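Pdx2 protein (Plasmodium falciparum, PDB 2ABW) hydrolyses glutamine to glutamate and ammonia as the glutaminase subunit of PLP synthase, the ammonia being channelled to Pdx1 for vitamin B6 synthesis. Local coordinates at residues H21-Q26 / L30-V35; R36-L41 / Y69-H74; I137-S142 / Q206-E211; I182-Q187 / L191-H196. All coordinates share one frame; numbering follows the deposited sequence.

Interaction 1: residues H21-Q26 / L30-V35; sequences HFIKLQ and LNIIQV
Phe22 and Ile32 meet where the C-terminal part of helix 16-23 lies against strand 30-35, and their side chains cross at about a right angle. The Ile32 side chain can be followed outward from the strand. Its CB points toward the helix, and CG1 stands anti to the carbonyl carbon (chi1 -53°), which brings CG1 and CD1 against Phe22. CG1 touches Phe22 CB on one hand and, at 3.9 Å, Ile23 CD1 on the other. CD1, one bond further, makes the closest approach, 3.5 Å from Phe22 CB, and also lies 3.8 Å from Phe22 CG, so that the tip of the isoleucine meets the root of the phenylalanine ring obliquely. Ile23 runs past Ile32 in the opposite direction, reaching it with its outermost methyl at the exposed border of the contact. Leu30 covers Phe22 and Leu25. Its CD2 lies 4.2 Å from Phe22 CD1 and 4.1 Å from Leu25 CD1.

No hydrogen bond crosses between the segments; the side chains meet through carbon atoms, and Leu30 CD2 also packs against Phe22 O. The polar chemistry sits in a type I turn from Ile23 to Gln26, where Ile23 O is gripped from opposite faces of its carbonyl plane by Gln26 N and by Gln26 NE2, the latter at 2.7 Å. Phe22 also touches Gln206 and Leu30 touches Tyr210, both of helix 204-219. Strand 4-9, helix 16-23 and strand 30-35 form a beta-alpha-beta unit, and this contact packs its helix onto the outermost parallel strand of the large sheet.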
# COMPACT_ATOMS: atom_id res chain seq x y z
N HIS A 21 -1.77 -12.12 -7.46
CA HIS A 21 -3.06 -11.79 -6.87
C HIS A 21 -3.89 -10.80 -7.70
O HIS A 21 -5.11 -10.89 -7.70
CB HIS A 21 -2.94 -11.31 -5.44
CG HIS A 21 -3.68 -12.15 -4.47
ND1 HIS A 21 -3.18 -13.37 -4.09
CD2 HIS A 21 -4.78 -11.93 -3.71
CE1 HIS A 21 -3.96 -13.88 -3.14
NE2 HIS A 21 -4.99 -13.07 -2.96
N PHE A 22 -3.24 -9.92 -8.46
CA PHE A 22 -4.02 -9.15 -9.40
C PHE A 22 -4.43 -9.93 -10.65
O PHE A 22 -5.46 -9.75 -11.20
CB PHE A 22 -3.20 -7.94 -9.84
CG PHE A 22 -3.30 -6.76 -8.86
CD1 PHE A 22 -4.27 -5.85 -8.98
CD2 PHE A 22 -2.34 -6.62 -7.84
CE1 PHE A 22 -4.38 -4.79 -8.03
CE2 PHE A 22 -2.42 -5.59 -6.92
CZ PHE A 22 -3.39 -4.65 -7.03
N ILE A 23 -3.52 -10.79 -11.14
CA ILE A 23 -3.87 -11.66 -12.27
C ILE A 23 -5.05 -12.52 -11.92
O ILE A 23 -5.85 -12.78 -12.81
CB ILE A 23 -2.66 -12.47 -12.70
CG1 ILE A 23 -1.58 -11.50 -13.26
CG2 ILE A 23 -3.07 -13.45 -13.77
CD1 ILE A 23 -2.04 -10.57 -14.33
N LYS A 24 -5.22 -12.90 -10.65
CA LYS A 24 -6.33 -13.73 -10.24
C LYS A 24 -7.69 -13.01 -10.42
O LYS A 24 -8.75 -13.65 -10.38
CB LYS A 24 -6.28 -14.12 -8.79
CG LYS A 24 -5.30 -15.15 -8.43
CD LYS A 24 -5.31 -15.37 -6.87
CE LYS A 24 -6.49 -16.18 -6.42
NZ LYS A 24 -6.31 -16.70 -4.92
N LEU A 25 -7.66 -11.72 -10.50
CA LEU A 25 -8.88 -10.95 -10.81
C LEU A 25 -9.47 -11.32 -12.17
O LEU A 25 -10.69 -11.14 -12.40
CB LEU A 25 -8.66 -9.45 -10.80
CG LEU A 25 -8.25 -8.80 -9.43
CD1 LEU A 25 -7.78 -7.33 -9.58
CD2 LEU A 25 -9.37 -9.04 -8.43
N GLN A 26 -8.64 -11.78 -13.10
CA GLN A 26 -9.10 -12.16 -14.44
C GLN A 26 -9.80 -11.05 -15.19
O GLN A 26 -10.74 -11.32 -15.92
CB GLN A 26 -9.93 -13.44 -14.36
CG GLN A 26 -9.09 -14.65 -13.79
CD GLN A 26 -8.03 -15.03 -14.81
OE1 GLN A 26 -8.35 -15.52 -15.89
NE2 GLN A 26 -6.76 -14.72 -14.53
N LEU A 30 -6.90 -5.34 -17.70
CA LEU A 30 -5.79 -5.14 -16.76
C LEU A 30 -4.49 -5.85 -17.17
O LEU A 30 -4.42 -7.09 -17.32
CB LEU A 30 -6.21 -5.66 -15.38
CG LEU A 30 -5.18 -5.53 -14.27
CD1 LEU A 30 -4.78 -4.03 -14.12
CD2 LEU A 30 -5.76 -5.99 -12.93
N ASN A 31 -3.41 -5.02 -17.21
CA ASN A 31 -2.05 -5.46 -17.38
C ASN A 31 -1.27 -5.16 -16.10
O ASN A 31 -1.46 -4.05 -15.57
CB ASN A 31 -1.43 -4.48 -18.38
CG ASN A 31 -2.15 -4.46 -19.71
OD1 ASN A 31 -2.51 -5.51 -20.28
ND2 ASN A 31 -2.49 -3.25 -20.15
N ILE A 32 -0.38 -6.06 -15.69
CA ILE A 32 0.49 -5.78 -14.52
C ILE A 32 1.91 -5.77 -14.95
O ILE A 32 2.34 -6.60 -15.74
CB ILE A 32 0.30 -6.84 -13.42
CG1 ILE A 32 -1.17 -7.01 -13.02
CG2 ILE A 32 1.16 -6.53 -12.23
CD1 ILE A 32 -1.79 -5.82 -12.27
N ILE A 33 2.66 -4.78 -14.44
CA ILE A 33 4.09 -4.74 -14.75
C ILE A 33 4.92 -4.61 -13.53
O ILE A 33 4.45 -4.10 -12.55
CB ILE A 33 4.44 -3.59 -15.75
CG1 ILE A 33 4.25 -2.21 -15.17
CG2 ILE A 33 3.61 -3.70 -17.03
CD1 ILE A 33 4.85 -1.10 -16.02
N GLN A 34 6.16 -5.10 -13.59
CA GLN A 34 7.09 -4.81 -12.54
C GLN A 34 7.50 -3.38 -12.73
O GLN A 34 7.63 -2.87 -13.87
CB GLN A 34 8.34 -5.67 -12.66
CG GLN A 34 8.20 -7.12 -12.35
CD GLN A 34 9.57 -7.82 -12.46
OE1 GLN A 34 10.60 -7.26 -12.06
NE2 GLN A 34 9.57 -9.04 -12.97
N VAL A 35 7.80 -2.71 -11.62
CA VAL A 35 8.38 -1.36 -11.68
C VAL A 35 9.74 -1.37 -10.97
O VAL A 35 9.86 -1.70 -9.80
CB VAL A 35 7.48 -0.33 -11.03
CG1 VAL A 35 8.16 1.01 -10.82
CG2 VAL A 35 6.13 -0.29 -11.83

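Interaction 2: residues R36-L41 / Y69-H74; sequences RNVHDL and YNALVH
Ala71 presents its methyl group to two side chains of helix 38-42. Val38 touches through its CG1 branch, 3.6 Å from Ala71 CB, and Leu41 CD2 lies 3.9 Å from the same carbon, so the small residue sits between side chains one helical turn apart. Leu41 has CG anti to its backbone N (chi1 180°), which carries both methyls toward helix 63-77. There Leu41 CD2 approaches Leu72 CD2 at 3.8 Å. The second methyl, Leu41 CD1, is only slightly further from Leu72 CD2, at 4.0 Å. Leu72 adopts the other common leucine shape, CG anti to the carbonyl carbon (chi1 -68°), and although its CB is not directed at Leu41, CD2 swings across to it.

The contact joins two helices of the glutamine amidotransferase domain beside the parallel part of the large sheet: both Leu41 and Leu72 also rest on Leu47 of strand 46-49, while Val38 lies at the exposed border. Helix 38-42 begins with a side-chain cap, Asn37 at the N-cap accepting from Asp40 N through OD1 at 3.0 Å, nearly straight at 170°. Asp40 in turn ties back the residue before the cap. Its OD2 takes Arg36 N at 2.8 Å through the anti lone pair, and its OD1 forms a salt bridge with Arg36 NH2 at 2.9 Å.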
# COMPACT_ATOMS: atom_id res chain seq x y z
N ARG A 36 10.76 -1.08 -11.73
CA ARG A 36 12.13 -1.13 -11.25
C ARG A 36 12.83 0.21 -11.47
O ARG A 36 13.94 0.40 -11.01
CB ARG A 36 12.84 -2.18 -12.09
CG ARG A 36 12.26 -3.55 -12.07
CD ARG A 36 12.68 -4.26 -13.36
NE ARG A 36 11.84 -3.76 -14.49
CZ ARG A 36 12.24 -3.61 -15.75
NH1 ARG A 36 13.50 -3.86 -16.10
NH2 ARG A 36 11.39 -3.21 -16.68
N ASN A 37 12.19 1.12 -12.21
CA ASN A 37 12.84 2.36 -12.58
C ASN A 37 11.80 3.37 -13.02
O ASN A 37 10.60 3.05 -13.09
CB ASN A 37 13.86 2.09 -13.67
CG ASN A 37 13.28 1.45 -14.87
OD1 ASN A 37 12.34 1.93 -15.42
ND2 ASN A 37 13.90 0.36 -15.34
N VAL A 38 12.22 4.59 -13.33
CA VAL A 38 11.31 5.67 -13.68
C VAL A 38 10.61 5.45 -15.03
O VAL A 38 9.47 5.90 -15.21
CB VAL A 38 12.00 7.04 -13.65
CG1 VAL A 38 12.55 7.38 -12.27
CG2 VAL A 38 13.14 7.12 -14.65
N HIS A 39 11.26 4.76 -15.96
CA HIS A 39 10.60 4.41 -17.26
C HIS A 39 9.35 3.53 -16.98
O HIS A 39 8.27 3.81 -17.44
CB HIS A 39 11.57 3.66 -18.13
CG HIS A 39 11.01 3.36 -19.48
ND1 HIS A 39 10.77 2.07 -19.91
CD2 HIS A 39 10.60 4.17 -20.49
CE1 HIS A 39 10.18 2.10 -21.09
NE2 HIS A 39 10.10 3.36 -21.49
N ASP A 40 9.54 2.49 -16.19
CA ASP A 40 8.46 1.60 -15.84
C ASP A 40 7.33 2.40 -15.14
O ASP A 40 6.14 2.22 -15.39
CB ASP A 40 8.86 0.50 -14.87
CG ASP A 40 9.91 -0.47 -15.38
OD1 ASP A 40 9.94 -0.72 -16.64
OD2 ASP A 40 10.67 -1.04 -14.51
N LEU A 41 7.76 3.28 -14.21
CA LEU A 41 6.77 4.07 -13.39
C LEU A 41 5.95 4.89 -14.31
O LEU A 41 4.77 5.04 -14.07
CB LEU A 41 7.50 4.91 -12.37
CG LEU A 41 6.59 5.75 -11.49
CD1 LEU A 41 5.70 4.77 -10.63
CD2 LEU A 41 7.41 6.64 -10.62
N TYR A 69 13.02 7.73 -5.98
CA TYR A 69 12.35 8.33 -4.82
C TYR A 69 11.64 9.62 -5.29
O TYR A 69 10.45 9.84 -5.07
CB TYR A 69 13.33 8.68 -3.74
CG TYR A 69 12.71 9.41 -2.62
CD1 TYR A 69 11.96 8.78 -1.64
CD2 TYR A 69 12.83 10.77 -2.53
CE1 TYR A 69 11.35 9.46 -0.58
CE2 TYR A 69 12.15 11.48 -1.51
CZ TYR A 69 11.48 10.85 -0.52
OH TYR A 69 10.82 11.55 0.49
N ASN A 70 12.40 10.49 -5.94
CA ASN A 70 11.80 11.82 -6.35
C ASN A 70 10.67 11.58 -7.35
O ASN A 70 9.64 12.25 -7.27
CB ASN A 70 12.83 12.67 -6.95
CG ASN A 70 13.90 13.12 -5.94
OD1 ASN A 70 13.59 13.28 -4.82
ND2 ASN A 70 15.10 13.39 -6.40
N ALA A 71 10.81 10.59 -8.24
CA ALA A 71 9.73 10.31 -9.20
C ALA A 71 8.49 9.77 -8.49
O ALA A 71 7.34 10.08 -8.86
CB ALA A 71 10.22 9.37 -10.33
N LEU A 72 8.69 8.93 -7.49
CA LEU A 72 7.57 8.39 -6.67
C LEU A 72 6.84 9.51 -5.92
O LEU A 72 5.65 9.56 -5.91
CB LEU A 72 8.07 7.26 -5.76
CG LEU A 72 8.49 6.01 -6.50
CD1 LEU A 72 9.23 5.04 -5.57
CD2 LEU A 72 7.25 5.30 -7.03
N VAL A 73 7.60 10.44 -5.36
CA VAL A 73 7.01 11.56 -4.65
C VAL A 73 6.17 12.32 -5.62
O VAL A 73 5.07 12.77 -5.29
CB VAL A 73 8.10 12.39 -3.92
CG1 VAL A 73 7.48 13.72 -3.38
CG2 VAL A 73 8.69 11.58 -2.78
N HIS A 74 6.72 12.62 -6.79
CA HIS A 74 5.98 13.36 -7.79
C HIS A 74 4.70 12.60 -8.22
O HIS A 74 3.61 13.18 -8.42
CB HIS A 74 6.89 13.71 -8.95
CG HIS A 74 6.20 14.30 -10.14
ND1 HIS A 74 5.86 13.52 -11.22
CD2 HIS A 74 5.89 15.57 -10.47
CE1 HIS A 74 5.35 14.29 -12.16
NE2 HIS A 74 5.24 15.51 -11.66

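Interaction 3: residues I137-S142 / Q206-E211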
# COMPACT_ATOMS: atom_id res chain seq x y z
N ILE A 137 -15.20 -3.58 7.53
CA ILE A 137 -14.84 -2.73 6.45
C ILE A 137 -15.89 -1.63 6.22
O ILE A 137 -17.09 -1.93 6.09
CB ILE A 137 -14.62 -3.51 5.16
CG1 ILE A 137 -13.54 -4.62 5.33
CG2 ILE A 137 -14.25 -2.53 4.05
CD1 ILE A 137 -13.24 -5.52 4.10
N ILE A 138 -15.47 -0.42 6.27
CA ILE A 138 -16.32 0.74 6.18
C ILE A 138 -16.30 1.23 4.78
O ILE A 138 -15.50 2.06 4.37
CB ILE A 138 -15.90 1.84 7.12
CG1 ILE A 138 -15.88 1.32 8.57
CG2 ILE A 138 -16.88 3.06 6.99
CD1 ILE A 138 -14.54 0.79 8.96
N SER A 139 -17.17 0.57 3.97
CA SER A 139 -17.18 0.81 2.50
C SER A 139 -18.49 0.34 1.94
O SER A 139 -19.14 -0.51 2.52
CB SER A 139 -16.06 0.02 1.82
OG SER A 139 -15.96 0.26 0.41
N ASP A 140 -18.86 0.93 0.78
CA ASP A 140 -20.03 0.49 0.02
C ASP A 140 -19.51 -0.27 -1.24
O ASP A 140 -20.32 -0.70 -2.07
CB ASP A 140 -20.84 1.64 -0.45
CG ASP A 140 -21.31 2.52 0.63
OD1 ASP A 140 -21.78 1.97 1.66
OD2 ASP A 140 -21.23 3.77 0.44
N SER A 141 -18.22 -0.52 -1.36
CA SER A 141 -17.69 -1.13 -2.61
C SER A 141 -18.13 -2.59 -2.71
O SER A 141 -18.12 -3.34 -1.72
CB SER A 141 -16.18 -1.12 -2.63
OG SER A 141 -15.68 -1.94 -3.70
N SER A 142 -18.52 -3.04 -3.93
CA SER A 142 -18.77 -4.45 -4.11
C SER A 142 -17.57 -5.38 -4.03
O SER A 142 -17.76 -6.62 -3.99
CB SER A 142 -19.47 -4.68 -5.49
OG SER A 142 -18.58 -4.35 -6.49
N GLN A 206 -7.32 -6.12 -3.88
CA GLN A 206 -6.86 -5.97 -5.24
C GLN A 206 -7.97 -5.42 -6.14
O GLN A 206 -7.77 -4.49 -6.97
CB GLN A 206 -6.35 -7.31 -5.82
CG GLN A 206 -5.03 -7.74 -5.19
CD GLN A 206 -5.14 -8.44 -3.87
OE1 GLN A 206 -6.24 -8.74 -3.45
NE2 GLN A 206 -3.99 -8.76 -3.25
N GLN A 207 -9.14 -5.95 -6.01
CA GLN A 207 -10.30 -5.49 -6.77
C GLN A 207 -10.61 -4.05 -6.46
O GLN A 207 -10.86 -3.24 -7.37
CB GLN A 207 -11.47 -6.39 -6.49
CG GLN A 207 -12.63 -5.96 -7.41
CD GLN A 207 -13.90 -6.79 -7.20
OE1 GLN A 207 -13.95 -7.72 -6.36
NE2 GLN A 207 -14.90 -6.46 -7.93
N TYR A 208 -10.60 -3.68 -5.19
CA TYR A 208 -10.86 -2.30 -4.76
C TYR A 208 -9.83 -1.36 -5.34
O TYR A 208 -10.13 -0.27 -5.86
CB TYR A 208 -10.80 -2.21 -3.26
CG TYR A 208 -11.17 -0.89 -2.73
CD1 TYR A 208 -12.51 -0.46 -2.76
CD2 TYR A 208 -10.28 -0.05 -2.17
CE1 TYR A 208 -12.86 0.78 -2.24
CE2 TYR A 208 -10.64 1.14 -1.61
CZ TYR A 208 -11.92 1.56 -1.65
OH TYR A 208 -12.38 2.79 -1.12
N PHE A 209 -8.57 -1.76 -5.26
CA PHE A 209 -7.49 -0.86 -5.79
C PHE A 209 -7.63 -0.78 -7.32
O PHE A 209 -7.46 0.31 -7.88
CB PHE A 209 -6.11 -1.34 -5.41
CG PHE A 209 -5.03 -0.37 -5.85
CD1 PHE A 209 -5.01 0.91 -5.26
CD2 PHE A 209 -4.05 -0.67 -6.76
CE1 PHE A 209 -4.08 1.83 -5.67
CE2 PHE A 209 -3.12 0.26 -7.15
CZ PHE A 209 -3.16 1.48 -6.62
N TYR A 210 -7.95 -1.86 -8.01
CA TYR A 210 -8.17 -1.79 -9.45
C TYR A 210 -9.26 -0.73 -9.76
O TYR A 210 -9.09 0.11 -10.67
CB TYR A 210 -8.58 -3.14 -9.97
CG TYR A 210 -9.01 -3.05 -11.39
CD1 TYR A 210 -8.12 -3.00 -12.43
CD2 TYR A 210 -10.35 -2.91 -11.74
CE1 TYR A 210 -8.55 -2.86 -13.75
CE2 TYR A 210 -10.79 -2.77 -13.04
CZ TYR A 210 -9.89 -2.69 -14.06
OH TYR A 210 -10.23 -2.55 -15.42
N GLU A 211 -10.40 -0.80 -9.09
CA GLU A 211 -11.48 0.13 -9.34
C GLU A 211 -11.02 1.56 -9.05
O GLU A 211 -11.40 2.46 -9.81
CB GLU A 211 -12.66 -0.27 -8.49
CG GLU A 211 -13.37 -1.48 -8.99
CD GLU A 211 -14.13 -1.27 -10.28
OE1 GLU A 211 -14.54 -0.14 -10.57
OE2 GLU A 211 -14.38 -2.22 -11.03
O HOH W 1 -14.77 2.71 0.18
O HOH W 2 -16.58 -8.99 -4.72
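Residues 137-142 leave strand 130-137 as an irregular loop and run past one side of helix 204-219, coming nearest in backbone at Ser141 and Tyr208, whose CA atoms are 7.3 Å apart. Ser139 and Ser141 point toward the helix and both meet Tyr208, while Ser142 lies at the margin. The Tyr208 CG is anti to the backbone N (chi1 -175°), which lays the ring out toward the loop although CB itself does not point there. Ser141 comes up to the edge of this ring, near its plane, with OG 3.6 Å from Tyr208 CD1, and its CB lies alongside, 3.8 Å from Tyr208 CE1. The hydroxyl of Ser141 is engaged with Ala143 N in its own loop. Ser139 OG approaches the ring obliquely and accepts from Ser141 N at 3.0 Å, an ST turn that fixes the two serines relative to each other.

No direct hydrogen bond crosses the contact. Instead a water lies 2.7 Å from Ser139 OG and donates to Tyr208 OH, also at 2.7 Å. Tyr208 OH further bonds to Glu186 of strand 180-187, and Phe144 meets the Tyr208 ring.

The phenol oxygen thus has a carboxylate and a water as partners, and the polar link between loop and helix is water-mediated rather than direct.

Interaction 4: residues I182-Q187 / L191-H196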
# COMPACT_ATOMS: atom_id res chain seq x y z
N ILE A 182 -6.57 -0.44 13.51
CA ILE A 182 -6.78 0.05 12.14
C ILE A 182 -5.95 -0.79 11.19
O ILE A 182 -4.73 -0.84 11.30
CB ILE A 182 -6.37 1.53 12.04
CG1 ILE A 182 -7.21 2.38 13.00
CG2 ILE A 182 -6.50 2.05 10.55
CD1 ILE A 182 -6.78 3.86 13.07
N ALA A 183 -6.65 -1.44 10.24
CA ALA A 183 -6.04 -2.32 9.27
C ALA A 183 -5.78 -1.65 7.90
O ALA A 183 -4.86 -2.04 7.21
CB ALA A 183 -6.87 -3.63 9.11
N ALA A 184 -6.65 -0.73 7.50
CA ALA A 184 -6.58 -0.10 6.19
C ALA A 184 -7.08 1.29 6.31
O ALA A 184 -8.04 1.64 7.02
CB ALA A 184 -7.41 -0.87 5.24
N VAL A 185 -6.36 2.20 5.62
CA VAL A 185 -6.74 3.61 5.54
C VAL A 185 -6.68 4.06 4.10
O VAL A 185 -5.94 3.46 3.29
CB VAL A 185 -5.79 4.52 6.37
CG1 VAL A 185 -6.06 4.27 7.88
CG2 VAL A 185 -4.32 4.36 6.06
N GLU A 186 -7.41 5.11 3.80
CA GLU A 186 -7.39 5.67 2.45
C GLU A 186 -7.40 7.18 2.58
O GLU A 186 -8.19 7.75 3.35
CB GLU A 186 -8.62 5.13 1.68
CG GLU A 186 -8.59 5.52 0.17
CD GLU A 186 -9.62 4.73 -0.64
OE1 GLU A 186 -10.55 4.14 -0.02
OE2 GLU A 186 -9.60 4.78 -1.86
N GLN A 187 -6.60 7.86 1.79
CA GLN A 187 -6.54 9.33 1.85
C GLN A 187 -6.26 9.79 0.41
O GLN A 187 -5.20 9.48 -0.10
CB GLN A 187 -5.43 9.86 2.75
CG GLN A 187 -5.49 11.39 2.88
CD GLN A 187 -4.48 11.92 3.78
OE1 GLN A 187 -3.71 11.15 4.42
NE2 GLN A 187 -4.40 13.27 3.84
N LEU A 191 -3.86 4.40 -0.66
CA LEU A 191 -4.44 3.34 0.11
C LEU A 191 -3.35 2.70 0.85
O LEU A 191 -2.27 2.43 0.31
CB LEU A 191 -5.09 2.31 -0.85
CG LEU A 191 -5.62 1.01 -0.30
CD1 LEU A 191 -6.84 1.31 0.63
CD2 LEU A 191 -6.01 0.07 -1.42
N GLY A 192 -3.56 2.36 2.11
CA GLY A 192 -2.56 1.72 2.90
C GLY A 192 -3.18 0.57 3.71
O GLY A 192 -4.23 0.75 4.33
N THR A 193 -2.49 -0.57 3.72
CA THR A 193 -2.91 -1.77 4.49
C THR A 193 -1.76 -2.31 5.26
O THR A 193 -0.60 -2.27 4.79
CB THR A 193 -3.47 -2.81 3.53
OG1 THR A 193 -2.51 -3.11 2.47
CG2 THR A 193 -4.82 -2.33 2.93
N VAL A 194 -2.03 -2.72 6.51
CA VAL A 194 -0.95 -3.25 7.35
C VAL A 194 -0.71 -4.75 7.16
O VAL A 194 0.25 -5.33 7.70
CB VAL A 194 -1.20 -2.94 8.83
CG1 VAL A 194 -1.48 -1.44 9.07
CG2 VAL A 194 -2.42 -3.78 9.34
N PHE A 195 -1.64 -5.40 6.52
CA PHE A 195 -1.69 -6.88 6.33
C PHE A 195 -1.09 -7.26 4.97
O PHE A 195 -0.69 -6.40 4.19
CB PHE A 195 -3.12 -7.40 6.50
CG PHE A 195 -4.17 -6.67 5.68
CD1 PHE A 195 -4.47 -7.07 4.39
CD2 PHE A 195 -4.86 -5.60 6.22
CE1 PHE A 195 -5.43 -6.43 3.65
CE2 PHE A 195 -5.82 -4.96 5.48
CZ PHE A 195 -6.12 -5.36 4.20
N HIS A 196 -1.03 -8.56 4.74
CA HIS A 196 -0.52 -9.16 3.51
C HIS A 196 -1.66 -9.63 2.64
O HIS A 196 -2.11 -10.76 2.75
CB HIS A 196 0.38 -10.35 3.86
CG HIS A 196 1.74 -9.95 4.24
ND1 HIS A 196 2.76 -9.89 3.32
CD2 HIS A 196 2.26 -9.54 5.42
CE1 HIS A 196 3.87 -9.51 3.94
NE2 HIS A 196 3.58 -9.25 5.21
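Gly192 O takes the backbone N-H of Val185 at 2.9 Å, in the carbonyl plane, and is also approached by Ala184 CA at 3.1 Å in a CA-H...O contact. The two strands, 180-187 and 190-193, form a beta hairpin inside the large mixed sheet. Gly192 and Val185 make the hydrogen-bonded pair, returned by Gly192 N to Val185 O, while Ala184 with Thr193 and Glu186 with Leu191 are the flanking non-hydrogen-bonded pairs. A classic beta bulge, in which Ala183 and Ala184 both face Ala170 on strand 167-174, is built into strand 180-187.

Beyond the last bridge, Val194 N still reaches Ala183 O at 3.0 Å, extending the pairing toward His196. His196 is assigned to the charge relay with Glu198, to which its ND1 is hydrogen-bonded. On the face shared by Ala184 and Thr193, the methyls Ala184 CB and Thr193 CG2 touch at 3.8 Å. Phe195 folds back over Thr193, CG lying between backbone N and carbonyl carbon (chi1 51°), so that Thr193 CB sits over one ring face, toward the rim, while Phe195 CE2 reaches Ala183 CB at 4.0 Å.

How the interactions relate
Interaction 3 touches both interaction 1 and interaction 4 through helix 204-219, and interaction 2 lies further along the parallel side of the sheet. Interactions 1 and 2 follow one another in the chain, strand 30-35 leading into helix 38-42, with centres about 19 Å apart. Interaction 4 is nested in the chain loop closed by interaction 3, their centres about 12 Å apart, and helix 204-219 packs against the hairpin. Residues 206-211 also touch residues 21-26 and 30-35, bringing interactions 1 and 3 together. Interactions 1 and 4 reach the same nine-stranded sheet without touching, so one glutaminase domain carries its outer parallel strand and its His196-bearing hairpin on a common framework.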